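Local coordinates for protein inorganic pyrophosphatase (Shewanella sp. AS-11, PDB 6LL8) that probably hydrolyses inorganic diphosphate to two phosphates, using a cluster of divalent metal ions such as manganese or magnesium in its active site, at residues A143-D147 against T148-K152; K10-S14 against D15-G19; P154-T158 against A159-C163; L218-D222 against L223-D227. All coordinates share one frame; numbering follows the deposited sequence. Where two conformers were deposited one is given.

Contact 1: residues A143-D147 against T148-K152; sequences AILSD and TVIFK. With MG (magnesium ion), chain D; MG (magnesium ion), chain F; 2PN (imidodiphosphoric acid), chain I.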
# COMPACT_ATOMS: atom_id res chain seq x y z
N ALA A 143 4.03 -10.09 -2.57
CA ALA A 143 3.13 -8.95 -2.37
C ALA A 143 1.92 -9.33 -1.53
O ALA A 143 1.52 -8.56 -0.63
CB ALA A 143 2.68 -8.40 -3.70
N ILE A 144 1.35 -10.51 -1.75
CA ILE A 144 0.14 -10.91 -1.01
C ILE A 144 0.52 -11.20 0.44
O ILE A 144 -0.23 -10.83 1.35
CB ILE A 144 -0.56 -12.10 -1.70
CG1 ILE A 144 -0.95 -11.79 -3.15
CG2 ILE A 144 -1.78 -12.51 -0.88
CD1 ILE A 144 -1.24 -13.01 -3.97
N LEU A 145 1.64 -11.86 0.67
CA LEU A 145 2.11 -12.10 2.04
C LEU A 145 2.33 -10.79 2.77
O LEU A 145 2.09 -10.69 3.98
CB LEU A 145 3.40 -12.92 1.99
CG LEU A 145 3.22 -14.39 1.64
CD1 LEU A 145 4.56 -14.96 1.23
CD2 LEU A 145 2.61 -15.18 2.79
N SER A 146 2.82 -9.76 2.08
CA SER A 146 3.06 -8.44 2.69
C SER A 146 1.73 -7.77 3.02
O SER A 146 1.51 -7.35 4.17
CB SER A 146 3.91 -7.60 1.78
OG SER A 146 4.26 -6.42 2.47
N ASP A 147 0.87 -7.62 2.03
CA ASP A 147 -0.40 -6.91 2.25
C ASP A 147 -1.27 -7.59 3.29
O ASP A 147 -1.96 -6.91 4.04
CB ASP A 147 -1.17 -6.79 0.95
CG ASP A 147 -0.96 -5.48 0.23
OD1 ASP A 147 0.14 -4.95 0.36
OD2 ASP A 147 -1.84 -5.04 -0.55
N THR A 148 -1.25 -8.91 3.35
CA THR A 148 -2.07 -9.64 4.32
C THR A 148 -1.35 -9.84 5.65
O THR A 148 -1.95 -10.45 6.54
CB THR A 148 -2.53 -10.98 3.79
OG1 THR A 148 -1.44 -11.88 3.66
CG2 THR A 148 -3.34 -10.87 2.52
N VAL A 149 -0.13 -9.36 5.78
CA VAL A 149 0.63 -9.54 7.04
C VAL A 149 0.69 -11.04 7.36
O VAL A 149 0.35 -11.49 8.47
CB VAL A 149 0.14 -8.66 8.20
CG1 VAL A 149 1.15 -8.68 9.34
CG2 VAL A 149 -0.11 -7.23 7.73
N ILE A 150 1.14 -11.82 6.40
CA ILE A 150 1.28 -13.28 6.60
C ILE A 150 -0.06 -13.85 7.05
O ILE A 150 -0.12 -14.73 7.94
CB ILE A 150 2.44 -13.66 7.54
CG1 ILE A 150 3.62 -12.68 7.54
CG2 ILE A 150 2.89 -15.08 7.19
CD1 ILE A 150 4.71 -12.99 8.57
N PHE A 151 -1.12 -13.38 6.43
CA PHE A 151 -2.52 -13.83 6.64
C PHE A 151 -3.10 -13.32 7.97
O PHE A 151 -4.25 -13.67 8.28
CB PHE A 151 -2.70 -15.35 6.53
CG PHE A 151 -2.08 -16.00 5.33
CD1 PHE A 151 -2.00 -15.37 4.10
CD2 PHE A 151 -1.73 -17.33 5.40
CE1 PHE A 151 -1.50 -16.05 3.00
CE2 PHE A 151 -1.24 -18.00 4.30
CZ PHE A 151 -1.12 -17.36 3.10
N LYS A 152 -2.37 -12.51 8.72
CA LYS A 152 -2.88 -12.02 10.02
C LYS A 152 -3.84 -10.85 9.86
O LYS A 152 -4.67 -10.60 10.73
CB LYS A 152 -1.72 -11.55 10.90
CG LYS A 152 -0.70 -12.62 11.29
CD LYS A 152 0.55 -12.03 11.95
CE LYS A 152 1.58 -13.08 12.38
NZ LYS A 152 2.20 -12.64 13.62
MG MG D . -2.32 -3.27 -1.65
MG MG F . 0.66 -2.82 0.57
P1 2PN I . -2.12 -1.18 0.73
O1 2PN I . -1.58 -0.17 -0.28
O2 2PN I . -1.04 -1.73 1.62
O3 2PN I . -2.91 -2.27 0.04
N1 2PN I . -3.18 -0.37 1.69
P2 2PN I . -3.19 0.13 3.26
O4 2PN I . -3.54 1.62 3.18
O5 2PN I . -1.81 -0.07 3.83
O6 2PN I . -4.25 -0.66 3.98
O HOH W 1 1.42 -2.56 2.81
O HOH W 2 2.58 -4.03 -0.24
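V149, I150 and F151, which turn back against L145 and S146, all have positive phi: three left-handed residues in succession, two of them beta-branched. I150 N meets L145 O at 2.8 Å, nearly straight (172° at the hydrogen) and in the carbonyl plane, whereas V149 N reaches S146 O at 3.1 Å from above that group's plane. With V149 the first residue to leave helical geometry, these two bonds define a Schellman motif at the end of helix 134-147, and a type I' turn from V149 to K152, with I150 and F151 as its central residues, overlaps it. T148 fastens helix to turn. Its OG1, set between the backbone N and the carbonyl carbon (chi1 68°), donates to I144 O at 2.8 Å, while T148 N binds the same oxygen at 3.0 Å from the opposite face of the carbonyl. OG1 also accepts from F151 N at 3.2 Å, an ST motif. A valine in place of T148 would probably leave F151 N without this acceptor and I144 O with a single grip, letting the turn shift. Farther out, L145 CD2 approaches F151 CE1 obliquely at 4.2 Å. The same helix end delivers D147 to the active site: OD2 binds one magnesium ion at 2.1 Å, shared with D15, D73 and H95, and OD1 binds another at 2.2 Å, shared with D13.

Contact 2: residues K10-S14 against D15-G19; sequences KIPDS and DSICG. With MG (magnesium ion), chain F; MG (magnesium ion), chain C; MG (magnesium ion), chain D; 2PN (imidodiphosphoric acid), chain I.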
# COMPACT_ATOMS: atom_id res chain seq x y z
N LYS A 10 1.51 6.63 -5.40
CA LYS A 10 2.61 7.41 -4.85
C LYS A 10 3.13 6.70 -3.61
O LYS A 10 2.37 6.11 -2.86
CB LYS A 10 2.14 8.82 -4.52
CG LYS A 10 1.98 9.77 -5.69
CD LYS A 10 1.66 11.18 -5.26
CE LYS A 10 1.77 12.17 -6.40
NZ LYS A 10 1.52 13.53 -5.84
N ILE A 11 4.43 6.82 -3.40
CA ILE A 11 5.10 6.12 -2.27
C ILE A 11 4.76 4.65 -2.39
O ILE A 11 4.04 4.03 -1.60
CB ILE A 11 4.80 6.74 -0.90
CG1 ILE A 11 5.13 8.25 -0.97
CG2 ILE A 11 5.62 6.02 0.17
CD1 ILE A 11 4.95 8.98 0.29
N PRO A 12 5.21 4.02 -3.49
CA PRO A 12 4.74 2.66 -3.79
C PRO A 12 5.25 1.67 -2.75
O PRO A 12 6.39 1.74 -2.30
CB PRO A 12 5.35 2.38 -5.14
CG PRO A 12 6.53 3.30 -5.25
CD PRO A 12 6.09 4.56 -4.53
N ASP A 13 4.42 0.67 -2.50
CA ASP A 13 4.77 -0.51 -1.71
C ASP A 13 4.90 -1.72 -2.62
O ASP A 13 4.82 -1.61 -3.86
CB ASP A 13 3.76 -0.69 -0.61
CG ASP A 13 2.32 -0.77 -1.09
OD1 ASP A 13 2.07 -0.95 -2.30
OD2 ASP A 13 1.39 -0.66 -0.25
N SER A 14 5.13 -2.87 -2.04
CA SER A 14 5.38 -4.08 -2.83
C SER A 14 4.17 -4.40 -3.71
O SER A 14 4.37 -4.85 -4.85
CB SER A 14 5.77 -5.23 -1.95
OG SER A 14 6.97 -4.95 -1.28
N ASP A 15 2.97 -4.28 -3.22
CA ASP A 15 1.80 -4.56 -4.06
C ASP A 15 1.79 -3.66 -5.28
O ASP A 15 1.58 -4.13 -6.41
CB ASP A 15 0.54 -4.38 -3.23
CG ASP A 15 -0.76 -4.91 -3.79
OD1 ASP A 15 -0.70 -5.82 -4.66
OD2 ASP A 15 -1.84 -4.47 -3.31
N SER A 16 2.04 -2.38 -5.11
CA SER A 16 2.05 -1.42 -6.22
C SER A 16 3.17 -1.74 -7.21
O SER A 16 2.98 -1.53 -8.41
CB SER A 16 2.16 -0.00 -5.71
OG SER A 16 0.91 0.55 -5.32
N ILE A 17 4.35 -2.10 -6.74
CA ILE A 17 5.50 -2.37 -7.63
C ILE A 17 5.31 -3.71 -8.30
O ILE A 17 5.41 -3.85 -9.53
CB ILE A 17 6.82 -2.29 -6.85
CG1 ILE A 17 7.05 -0.87 -6.33
CG2 ILE A 17 7.97 -2.81 -7.68
CD1 ILE A 17 7.22 0.21 -7.38
N CYS A 18 5.11 -4.75 -7.50
CA CYS A 18 5.00 -6.12 -8.03
C CYS A 18 3.77 -6.24 -8.90
O CYS A 18 3.79 -6.95 -9.91
CB CYS A 18 5.01 -7.13 -6.90
SG CYS A 18 6.56 -7.10 -5.94
N GLY A 19 2.69 -5.60 -8.48
CA GLY A 19 1.48 -5.63 -9.31
C GLY A 19 1.65 -4.94 -10.64
O GLY A 19 1.14 -5.42 -11.66
MG MG F . 0.66 -2.82 0.57
MG MG C . -0.17 -0.55 -1.61
MG MG D . -2.32 -3.27 -1.65
P1 2PN I . -2.12 -1.18 0.73
O1 2PN I . -1.58 -0.17 -0.28
O2 2PN I . -1.04 -1.73 1.62
O3 2PN I . -2.91 -2.27 0.04
N1 2PN I . -3.18 -0.37 1.69
P2 2PN I . -3.19 0.13 3.26
O4 2PN I . -3.54 1.62 3.18
O5 2PN I . -1.81 -0.07 3.83
O6 2PN I . -4.25 -0.66 3.98
O HOH W 2 2.58 -4.03 -0.24
O HOH W 1 1.42 -2.56 2.81
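At the start of helix 14-29 in the DHH domain, D13 is both helix N-cap and metal ligand, and S16 N gives the evidence for the cap: it donates to D13 OD1 at 3.2 Å (162° at the hydrogen), arriving nearly along the C-O direction. The first helical turn is then closed by I17 N on D13 O and C18 N on S14 O. With chi1 of 55°, the D13 carboxylate is folded close over its own backbone, which brings OD1 to the capping N-H. The same carboxylate chelates one magnesium ion through OD1 (2.4 Å) and OD2 (2.1 Å), and OD2 bridges to a second magnesium at 2.4 Å. H9 and D73 complete the protein ligands of the first ion. D15, whose CG is anti to its backbone N (chi1 -167°), sends OD2 to a third magnesium at 2.1 Å, while OD1 accepts from N118. One water on the second magnesium accepts from D15 N at 3.0 Å, joining helix backbone to metal shell. On the flank away from the metals, P12 CB packs against I17 CD1 at 3.6 Å. S16 OG turns to D73, a second-shell bond on another metal ligand. Three oxygens of one imidodiphosphate phosphoryl group, O1, O2 and O3, each bind a different one of these magnesium ions; the three cations are therefore likely to draw electron density from that phosphorus, as well as offsetting the crowding of acidic ligands around them.

Contact 3: residues P154-T158 against A159-C163; sequences PTCTT and ADIRC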
# COMPACT_ATOMS: atom_id res chain seq x y z
N PRO A 154 -6.91 -8.46 8.99
CA PRO A 154 -8.32 -8.74 8.75
C PRO A 154 -8.77 -8.50 7.32
O PRO A 154 -9.87 -8.89 6.98
CB PRO A 154 -9.05 -7.82 9.73
CG PRO A 154 -8.12 -6.69 9.93
CD PRO A 154 -6.74 -7.32 9.90
N THR A 155 -7.90 -7.94 6.47
CA THR A 155 -8.20 -7.86 5.04
C THR A 155 -8.02 -9.20 4.36
O THR A 155 -8.48 -9.37 3.23
CB THR A 155 -7.35 -6.82 4.34
OG1 THR A 155 -5.99 -7.23 4.47
CG2 THR A 155 -7.58 -5.44 4.90
N CYS A 156 -7.35 -10.14 4.99
CA CYS A 156 -7.05 -11.43 4.33
C CYS A 156 -8.35 -12.21 4.14
O CYS A 156 -9.20 -12.25 5.03
CB CYS A 156 -6.08 -12.24 5.17
SG CYS A 156 -5.40 -13.67 4.32
N THR A 157 -8.48 -12.81 2.96
CA THR A 157 -9.61 -13.67 2.61
C THR A 157 -9.09 -15.03 2.20
O THR A 157 -7.92 -15.21 1.91
CB THR A 157 -10.45 -13.06 1.48
OG1 THR A 157 -9.71 -13.12 0.26
CG2 THR A 157 -10.87 -11.64 1.78
N THR A 158 -9.99 -15.99 2.11
CA THR A 158 -9.66 -17.33 1.57
C THR A 158 -9.04 -17.20 0.17
O THR A 158 -8.11 -17.93 -0.15
CB THR A 158 -10.92 -18.19 1.50
OG1 THR A 158 -11.48 -18.24 2.82
CG2 THR A 158 -10.60 -19.57 0.98
N ALA A 159 -9.52 -16.26 -0.64
CA ALA A 159 -8.94 -16.08 -1.98
C ALA A 159 -7.46 -15.73 -1.92
O ALA A 159 -6.70 -16.20 -2.73
CB ALA A 159 -9.70 -15.05 -2.77
N ASP A 160 -7.08 -14.89 -0.96
CA ASP A 160 -5.66 -14.50 -0.83
C ASP A 160 -4.81 -15.71 -0.44
O ASP A 160 -3.71 -15.89 -0.97
CB ASP A 160 -5.46 -13.41 0.21
CG ASP A 160 -6.22 -12.14 -0.12
OD1 ASP A 160 -5.78 -11.41 -1.05
OD2 ASP A 160 -7.26 -11.88 0.54
N ILE A 161 -5.30 -16.53 0.48
CA ILE A 161 -4.56 -17.72 0.95
C ILE A 161 -4.40 -18.70 -0.20
O ILE A 161 -3.29 -19.19 -0.45
CB ILE A 161 -5.23 -18.33 2.17
CG1 ILE A 161 -5.21 -17.34 3.33
CG2 ILE A 161 -4.54 -19.63 2.53
CD1 ILE A 161 -6.02 -17.76 4.53
N ARG A 162 -5.50 -18.99 -0.90
CA ARG A 162 -5.44 -19.93 -2.03
C ARG A 162 -4.50 -19.39 -3.10
O ARG A 162 -3.75 -20.17 -3.70
CB ARG A 162 -6.83 -20.13 -2.61
CG ARG A 162 -7.81 -20.89 -1.71
CD ARG A 162 -9.09 -21.29 -2.45
NE ARG A 162 -9.67 -20.16 -3.18
CZ ARG A 162 -10.70 -19.42 -2.78
NH1 ARG A 162 -11.35 -19.71 -1.67
NH2 ARG A 162 -11.11 -18.41 -3.53
N CYS A 163 -4.52 -18.08 -3.32
CA CYS A 163 -3.63 -17.49 -4.32
C CYS A 163 -2.16 -17.67 -3.91
O CYS A 163 -1.33 -18.07 -4.73
CB CYS A 163 -4.09 -16.06 -4.45
SG CYS A 163 -3.31 -15.27 -5.84
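T157 grips D160 through two bonds at the N-cap of helix 158-171; in the first, T157 N donates to D160 OD2 at 2.9 Å. This is the bond from N-cap backbone to N3 side chain that forms one half of a capping box, and it uses the anti lone pair of OD2. A second grip comes from T157 OG1, held between the backbone N and carbonyl carbon (chi1 70°), which donates to the same oxygen at 2.8 Å. It arrives from 52° out of the carboxylate plane, so the two donors meet OD2 in quite different directions. Around this pair the first helical bonds form: I161 N reaches T157 O at 3.3 Å, D160 N adds a weak bond to T157 O, and R162 N meets T158 O at 2.9 Å. Beside the polar cap, C156 SG, anti to the backbone N, lies against I161 CG1 at 3.8 Å. What positions the D160 carboxylate lies farther out, in helix 117-128 and the loop before it, to which this helix start is tied: T119 OG1 is hydrogen-bonded to D160 OD1, and G115 N to D160 OD2.

Contact 4: residues L218-D222 against L223-D227; sequences LEVID and LAVFD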
# COMPACT_ATOMS: atom_id res chain seq x y z
N LEU A 218 4.27 2.05 9.92
CA LEU A 218 5.52 1.29 10.05
C LEU A 218 5.18 -0.04 10.71
O LEU A 218 5.02 -0.11 11.94
CB LEU A 218 6.54 2.07 10.85
CG LEU A 218 7.02 3.34 10.18
CD1 LEU A 218 7.65 4.29 11.18
CD2 LEU A 218 7.97 3.03 9.03
N GLU A 219 5.11 -1.09 9.93
CA GLU A 219 4.88 -2.46 10.41
C GLU A 219 6.22 -3.09 10.77
O GLU A 219 7.15 -3.09 9.97
CB GLU A 219 4.25 -3.32 9.32
CG GLU A 219 2.86 -2.89 8.85
CD GLU A 219 2.61 -3.44 7.45
OE1 GLU A 219 3.44 -3.13 6.54
OE2 GLU A 219 1.67 -4.18 7.28
N VAL A 220 6.28 -3.60 11.99
CA VAL A 220 7.52 -4.20 12.52
C VAL A 220 7.16 -5.41 13.36
O VAL A 220 6.01 -5.59 13.75
CB VAL A 220 8.32 -3.17 13.34
CG1 VAL A 220 8.73 -1.97 12.53
CG2 VAL A 220 7.57 -2.75 14.58
N ILE A 221 8.17 -6.19 13.71
CA ILE A 221 8.00 -7.39 14.57
C ILE A 221 7.94 -7.03 16.05
O ILE A 221 7.35 -7.80 16.81
CB ILE A 221 9.13 -8.36 14.27
CG1 ILE A 221 8.92 -8.98 12.89
CG2 ILE A 221 9.23 -9.39 15.38
CD1 ILE A 221 10.11 -9.69 12.36
N ASP A 222 8.52 -5.90 16.44
CA ASP A 222 8.65 -5.48 17.85
C ASP A 222 8.64 -3.96 17.95
O ASP A 222 9.59 -3.32 17.48
CB ASP A 222 9.93 -6.10 18.42
CG ASP A 222 10.23 -5.76 19.88
OD1 ASP A 222 9.39 -5.04 20.48
OD2 ASP A 222 11.30 -6.22 20.38
N LEU A 223 7.56 -3.42 18.49
CA LEU A 223 7.32 -1.97 18.74
C LEU A 223 8.52 -1.31 19.44
O LEU A 223 8.68 -0.07 19.29
CB LEU A 223 6.02 -1.89 19.56
CG LEU A 223 5.31 -0.54 19.65
CD1 LEU A 223 4.68 -0.15 18.33
CD2 LEU A 223 4.24 -0.55 20.75
N ALA A 224 9.25 -2.06 20.25
CA ALA A 224 10.31 -1.44 21.08
C ALA A 224 11.37 -0.80 20.19
O ALA A 224 12.08 0.10 20.69
CB ALA A 224 10.90 -2.44 22.02
N VAL A 225 11.47 -1.14 18.90
CA VAL A 225 12.49 -0.52 18.00
C VAL A 225 12.23 0.98 17.90
O VAL A 225 13.15 1.70 17.51
CB VAL A 225 12.57 -1.19 16.60
CG1 VAL A 225 13.06 -2.63 16.70
CG2 VAL A 225 11.28 -1.01 15.82
N PHE A 226 11.04 1.45 18.21
CA PHE A 226 10.72 2.89 18.09
C PHE A 226 10.91 3.65 19.40
O PHE A 226 10.71 4.86 19.41
CB PHE A 226 9.29 3.07 17.58
CG PHE A 226 9.12 2.57 16.18
CD1 PHE A 226 9.91 3.03 15.14
CD2 PHE A 226 8.23 1.54 15.94
CE1 PHE A 226 9.79 2.53 13.86
CE2 PHE A 226 8.08 1.07 14.64
CZ PHE A 226 8.89 1.53 13.62
N ASP A 227 11.30 2.99 20.48
CA ASP A 227 11.31 3.68 21.79
C ASP A 227 12.20 4.93 21.74
O ASP A 227 11.74 6.02 22.18
CB ASP A 227 11.74 2.73 22.89
CG ASP A 227 10.72 1.67 23.26
OD1 ASP A 227 9.56 1.80 22.88
OD2 ASP A 227 11.10 0.76 24.02
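F226 turns back from a short 3-10 segment onto the end of strand 211-220, in the mixed sheet of the DHHA2 domain, and meets L218 and V220. These strand residues, two apart, both set their CB on the side of 223-227. V220 and F226 approach from opposite directions, CG1 coming within 3.7 Å of CZ; L218 lies across the same end, its CB 3.7 Å from CZ and its CD1 3.9 Å from CE1. Both approaches are oblique to the ring. One ring face is covered from within the 3-10 segment, by V225 CG2, which sits 3.9 Å above the plane over its centre. Replacing F226 by alanine is likely to open a gap beside L218 and V220 and to leave V225 CG2 without the ring it rests on. L253 on neighbouring strand 248-255 also packs against L218 and F226. The reversal that makes this possible pivots on D222. Its O accepts from V225 N at 3.2 Å, with the N-H nearly straight (173°). Its carboxylate closes an Asx turn: with CG anti to the backbone N (chi1 180°), OD1 takes A224 N at 3.0 Å from above the carboxylate plane.

Along the chain the order is contact 2, contact 1, contact 3, contact 4. Contacts 1 and 2 have centres about 14 Å apart and meet at the metal cluster: the C-terminal end of helix 134-147 and the N-terminal end of helix 14-29 supply ligands to two common magnesium ions and face one imidodiphosphate. Contact 3, with its centre about 9 Å from that of contact 1, starts the next helix, 158-171; F151 CD1 packs on I161 CG1 at 3.8 Å. Contact 4 belongs to the DHHA2 domain, about 18 Å from contact 1 between centres, and touches it where V149 CG2 meets E219 OE2 at 3.6 Å. The helix end at 143-152 thus adjoins all three others, linking metal site, following helix and second domain.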